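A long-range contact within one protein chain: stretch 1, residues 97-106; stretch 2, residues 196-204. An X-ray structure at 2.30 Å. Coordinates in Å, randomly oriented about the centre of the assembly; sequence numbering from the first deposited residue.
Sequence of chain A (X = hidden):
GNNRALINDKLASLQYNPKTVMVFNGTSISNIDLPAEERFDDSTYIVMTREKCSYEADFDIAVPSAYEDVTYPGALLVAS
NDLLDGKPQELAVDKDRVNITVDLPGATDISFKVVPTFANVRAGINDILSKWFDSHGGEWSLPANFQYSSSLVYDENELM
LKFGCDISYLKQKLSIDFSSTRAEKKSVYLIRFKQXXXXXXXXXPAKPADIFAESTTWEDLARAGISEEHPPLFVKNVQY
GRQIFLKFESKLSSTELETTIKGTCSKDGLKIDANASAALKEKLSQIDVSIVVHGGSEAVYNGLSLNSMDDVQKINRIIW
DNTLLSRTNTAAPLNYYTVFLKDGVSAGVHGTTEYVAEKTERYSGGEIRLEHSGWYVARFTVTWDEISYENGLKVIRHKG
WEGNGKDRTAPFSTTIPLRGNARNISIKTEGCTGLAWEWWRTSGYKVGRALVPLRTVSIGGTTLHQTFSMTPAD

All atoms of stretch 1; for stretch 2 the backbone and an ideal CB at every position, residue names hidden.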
# COMPACT_ATOMS: atom_id res chain seq x y z
N ARG A 97 39.01 30.63 35.03
CA ARG A 97 38.66 29.33 35.58
C ARG A 97 37.17 29.03 35.45
O ARG A 97 36.33 29.93 35.50
CB ARG A 97 39.07 29.23 37.06
CG ARG A 97 40.58 29.45 37.37
CD ARG A 97 41.07 28.81 38.70
NE ARG A 97 40.12 28.88 39.82
CZ ARG A 97 39.63 30.00 40.36
NH1 ARG A 97 39.98 31.20 39.87
NH2 ARG A 97 38.77 29.93 41.38
N VAL A 98 36.86 27.75 35.30
CA VAL A 98 35.50 27.27 35.11
C VAL A 98 35.29 26.01 35.91
O VAL A 98 36.20 25.18 36.04
CB VAL A 98 35.20 26.99 33.62
CG1 VAL A 98 33.95 26.11 33.47
CG2 VAL A 98 35.02 28.24 32.85
N ASN A 99 34.08 25.82 36.43
CA ASN A 99 33.76 24.60 37.15
C ASN A 99 33.42 23.48 36.18
O ASN A 99 32.50 23.60 35.37
CB ASN A 99 32.61 24.81 38.13
CG ASN A 99 33.11 25.16 39.52
OD1 ASN A 99 33.34 26.33 39.82
ND2 ASN A 99 33.29 24.14 40.37
N ILE A 100 34.19 22.40 36.26
CA ILE A 100 34.05 21.21 35.44
C ILE A 100 33.54 20.11 36.36
O ILE A 100 34.08 19.92 37.45
CB ILE A 100 35.39 20.82 34.81
CG1 ILE A 100 35.93 21.95 33.93
CG2 ILE A 100 35.28 19.51 34.04
CD1 ILE A 100 35.16 22.15 32.67
N THR A 101 32.49 19.42 35.94
CA THR A 101 31.86 18.40 36.78
C THR A 101 31.80 17.09 36.01
O THR A 101 31.34 17.05 34.87
CB THR A 101 30.46 18.85 37.20
OG1 THR A 101 30.56 20.05 37.97
CG2 THR A 101 29.73 17.76 37.97
N VAL A 102 32.34 16.03 36.61
CA VAL A 102 32.30 14.69 36.06
C VAL A 102 31.14 13.97 36.71
O VAL A 102 31.08 13.87 37.93
CB VAL A 102 33.59 13.92 36.36
CG1 VAL A 102 33.51 12.56 35.76
CG2 VAL A 102 34.78 14.69 35.87
N ASP A 103 30.25 13.44 35.90
CA ASP A 103 29.10 12.71 36.40
C ASP A 103 29.34 11.23 36.17
O ASP A 103 29.19 10.75 35.04
CB ASP A 103 27.81 13.14 35.72
CG ASP A 103 26.67 12.19 36.02
OD1 ASP A 103 26.58 11.75 37.21
OD2 ASP A 103 25.88 11.85 35.08
N LEU A 104 29.76 10.50 37.24
CA LEU A 104 29.83 9.07 37.03
C LEU A 104 28.68 8.37 37.73
O LEU A 104 28.37 8.71 38.87
CB LEU A 104 31.11 8.42 37.51
CG LEU A 104 32.33 9.11 36.97
CD1 LEU A 104 32.81 10.04 38.08
CD2 LEU A 104 33.40 8.12 36.62
N PRO A 105 28.14 7.33 37.11
CA PRO A 105 26.95 6.65 37.64
C PRO A 105 27.27 5.90 38.91
O PRO A 105 28.33 5.28 39.03
CB PRO A 105 26.53 5.68 36.52
CG PRO A 105 27.56 5.90 35.38
CD PRO A 105 28.77 6.58 36.02
N GLY A 106 26.36 6.00 39.86
CA GLY A 106 26.58 5.45 41.18
C GLY A 106 27.50 6.25 42.06
O GLY A 106 27.66 5.89 43.24
N UNK A 196 26.60 5.02 26.79
CA UNK A 196 27.26 6.14 27.46
C UNK A 196 27.79 5.67 28.81
O UNK A 196 27.00 5.28 29.69
CB UNK A 196 26.30 7.32 27.63
N UNK A 197 29.11 5.78 29.03
CA UNK A 197 29.67 5.37 30.31
C UNK A 197 29.58 6.50 31.32
O UNK A 197 29.06 6.31 32.42
CB UNK A 197 31.12 4.92 30.14
N UNK A 198 30.06 7.69 30.96
CA UNK A 198 29.94 8.85 31.82
C UNK A 198 29.83 10.15 31.01
O UNK A 198 30.10 10.18 29.81
CB UNK A 198 31.14 8.92 32.77
N UNK A 199 29.51 11.24 31.71
CA UNK A 199 29.42 12.56 31.12
C UNK A 199 30.28 13.57 31.88
O UNK A 199 30.60 13.40 33.06
CB UNK A 199 27.96 13.02 31.09
N UNK A 200 30.65 14.65 31.18
CA UNK A 200 31.37 15.77 31.77
C UNK A 200 30.73 17.07 31.31
O UNK A 200 30.66 17.33 30.10
CB UNK A 200 32.85 15.73 31.40
N UNK A 201 30.32 17.90 32.26
CA UNK A 201 29.65 19.16 31.98
C UNK A 201 30.51 20.30 32.50
O UNK A 201 31.49 20.10 33.23
CB UNK A 201 28.26 19.20 32.61
N UNK A 202 30.15 21.51 32.09
CA UNK A 202 30.87 22.71 32.51
C UNK A 202 29.86 23.83 32.69
O UNK A 202 28.95 23.96 31.88
CB UNK A 202 31.95 23.10 31.50
N UNK A 203 29.99 24.59 33.78
CA UNK A 203 29.04 25.65 34.11
C UNK A 203 29.47 26.95 33.44
O UNK A 203 30.63 27.35 33.52
CB UNK A 203 28.93 25.84 35.63
N UNK A 204 28.59 27.53 32.71
CA UNK A 204 28.88 28.80 32.09
C UNK A 204 28.78 29.88 33.15
O UNK A 204 27.90 29.80 34.03
CB UNK A 204 27.93 29.08 30.92

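Stretch 2 runs antiparallel to strand 98-103, with an angle of 162° between the strand directions, so its side chains alternate between a face shared with I100 and V102 and one shared with T101 and D103. Position 196 lies beyond the reach of stretch 1, so almost any strand-compatible side chain would fit; I196 makes no contact here.

At position 197 the CB points sideways and has nothing of stretch 1 within 5.5 Å, so the visible atoms set little restriction. The residue is F197, whose ring leads away; its backbone makes the contact, F197 O lying 3.3 Å from P105 CG.

Position 198 is more constrained. Its CB points toward stretch 1, 3.5 Å from D103 O and 4.4 Å from L104 CG, so there is little room directly ahead of CB, and a side chain that turns aside would suit, an apolar or aromatic one matching the leucine. Y198 does this with chi1 in the p rotamer: CB rests against L104 while the ring leads away.

Position 199 pairs with D103 on the polar face, where a small or polar side chain would be at ease beside the carboxylate. It is S199, and its backbone does the bonding: D103 N donates to S199 O at 2.9 Å, whereas the return bond from S199 N to D103 O is weak at 3.4 Å.

Position 200 sits opposite V102 in a non-hydrogen-bonded pair, with I100 CG2 also near its CB. Valine, isoleucine or leucine would all be plausible. V200 uses both methyls, CG1 meeting I100 CG2 at 3.7 Å and CG2 meeting V102 CG2 at 4.3 Å.

Position 201 returns to the face of T101; serine, threonine or another modest polar residue would suit. The main chains bond in both directions, T101 N to S201 O at 3.0 Å and S201 N to T101 O at 2.9 Å. The S201 side chain, in the p rotamer, brings OG to 3.8 Å from T101 CB, a contact without a hydrogen bond.

At position 202 the ideal CB is already 3.5 Å from I100 CD1 and 4.1 Å from V98 CG1, which favours a small apolar side chain. A202 fills the site with its methyl, 3.6 Å from I100 CD1.

Position 203 points sideways near N99, whose amide could invite a polar partner. E203 N donates to N99 O at 3.1 Å, but E203 OE2 and N99 OD1, 3.3 Å apart, are both acceptors and do not bond. Position 204 points away, its choice open; R204 makes no contact.

Stretch 2 196-204: IFYSVSAER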
# COMPACT_ATOMS: atom_id res chain seq x y z
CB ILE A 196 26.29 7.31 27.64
CG1 ILE A 196 25.69 7.74 26.30
CG2 ILE A 196 26.96 8.46 28.34
CD1 ILE A 196 24.59 8.84 26.44
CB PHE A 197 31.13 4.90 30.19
CG PHE A 197 31.31 3.67 29.34
CD1 PHE A 197 30.33 2.70 29.28
CD2 PHE A 197 32.45 3.48 28.61
CE1 PHE A 197 30.50 1.57 28.49
CE2 PHE A 197 32.63 2.36 27.82
CZ PHE A 197 31.63 1.41 27.75
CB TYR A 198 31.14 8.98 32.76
CG TYR A 198 32.48 9.03 32.04
CD1 TYR A 198 33.14 7.87 31.68
CD2 TYR A 198 33.09 10.26 31.69
CE1 TYR A 198 34.38 7.92 31.04
CE2 TYR A 198 34.30 10.29 31.05
CZ TYR A 198 34.94 9.12 30.76
OH TYR A 198 36.13 9.13 30.09
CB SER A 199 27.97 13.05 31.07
OG SER A 199 27.21 12.27 30.18
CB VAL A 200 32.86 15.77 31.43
CG1 VAL A 200 33.49 16.95 32.14
CG2 VAL A 200 33.55 14.45 31.80
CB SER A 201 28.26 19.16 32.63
OG SER A 201 28.37 19.08 34.04
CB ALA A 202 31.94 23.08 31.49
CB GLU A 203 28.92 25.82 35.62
CG GLU A 203 29.84 26.87 36.25
CD GLU A 203 29.83 26.85 37.80
OE1 GLU A 203 29.05 26.06 38.39
OE2 GLU A 203 30.62 27.63 38.40
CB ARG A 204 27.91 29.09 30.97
CG ARG A 204 28.20 30.35 30.16
CD ARG A 204 26.97 30.68 29.22
NE ARG A 204 25.79 30.91 30.06
CZ ARG A 204 25.17 32.07 30.24
NH1 ARG A 204 25.56 33.16 29.59
NH2 ARG A 204 24.12 32.14 31.05
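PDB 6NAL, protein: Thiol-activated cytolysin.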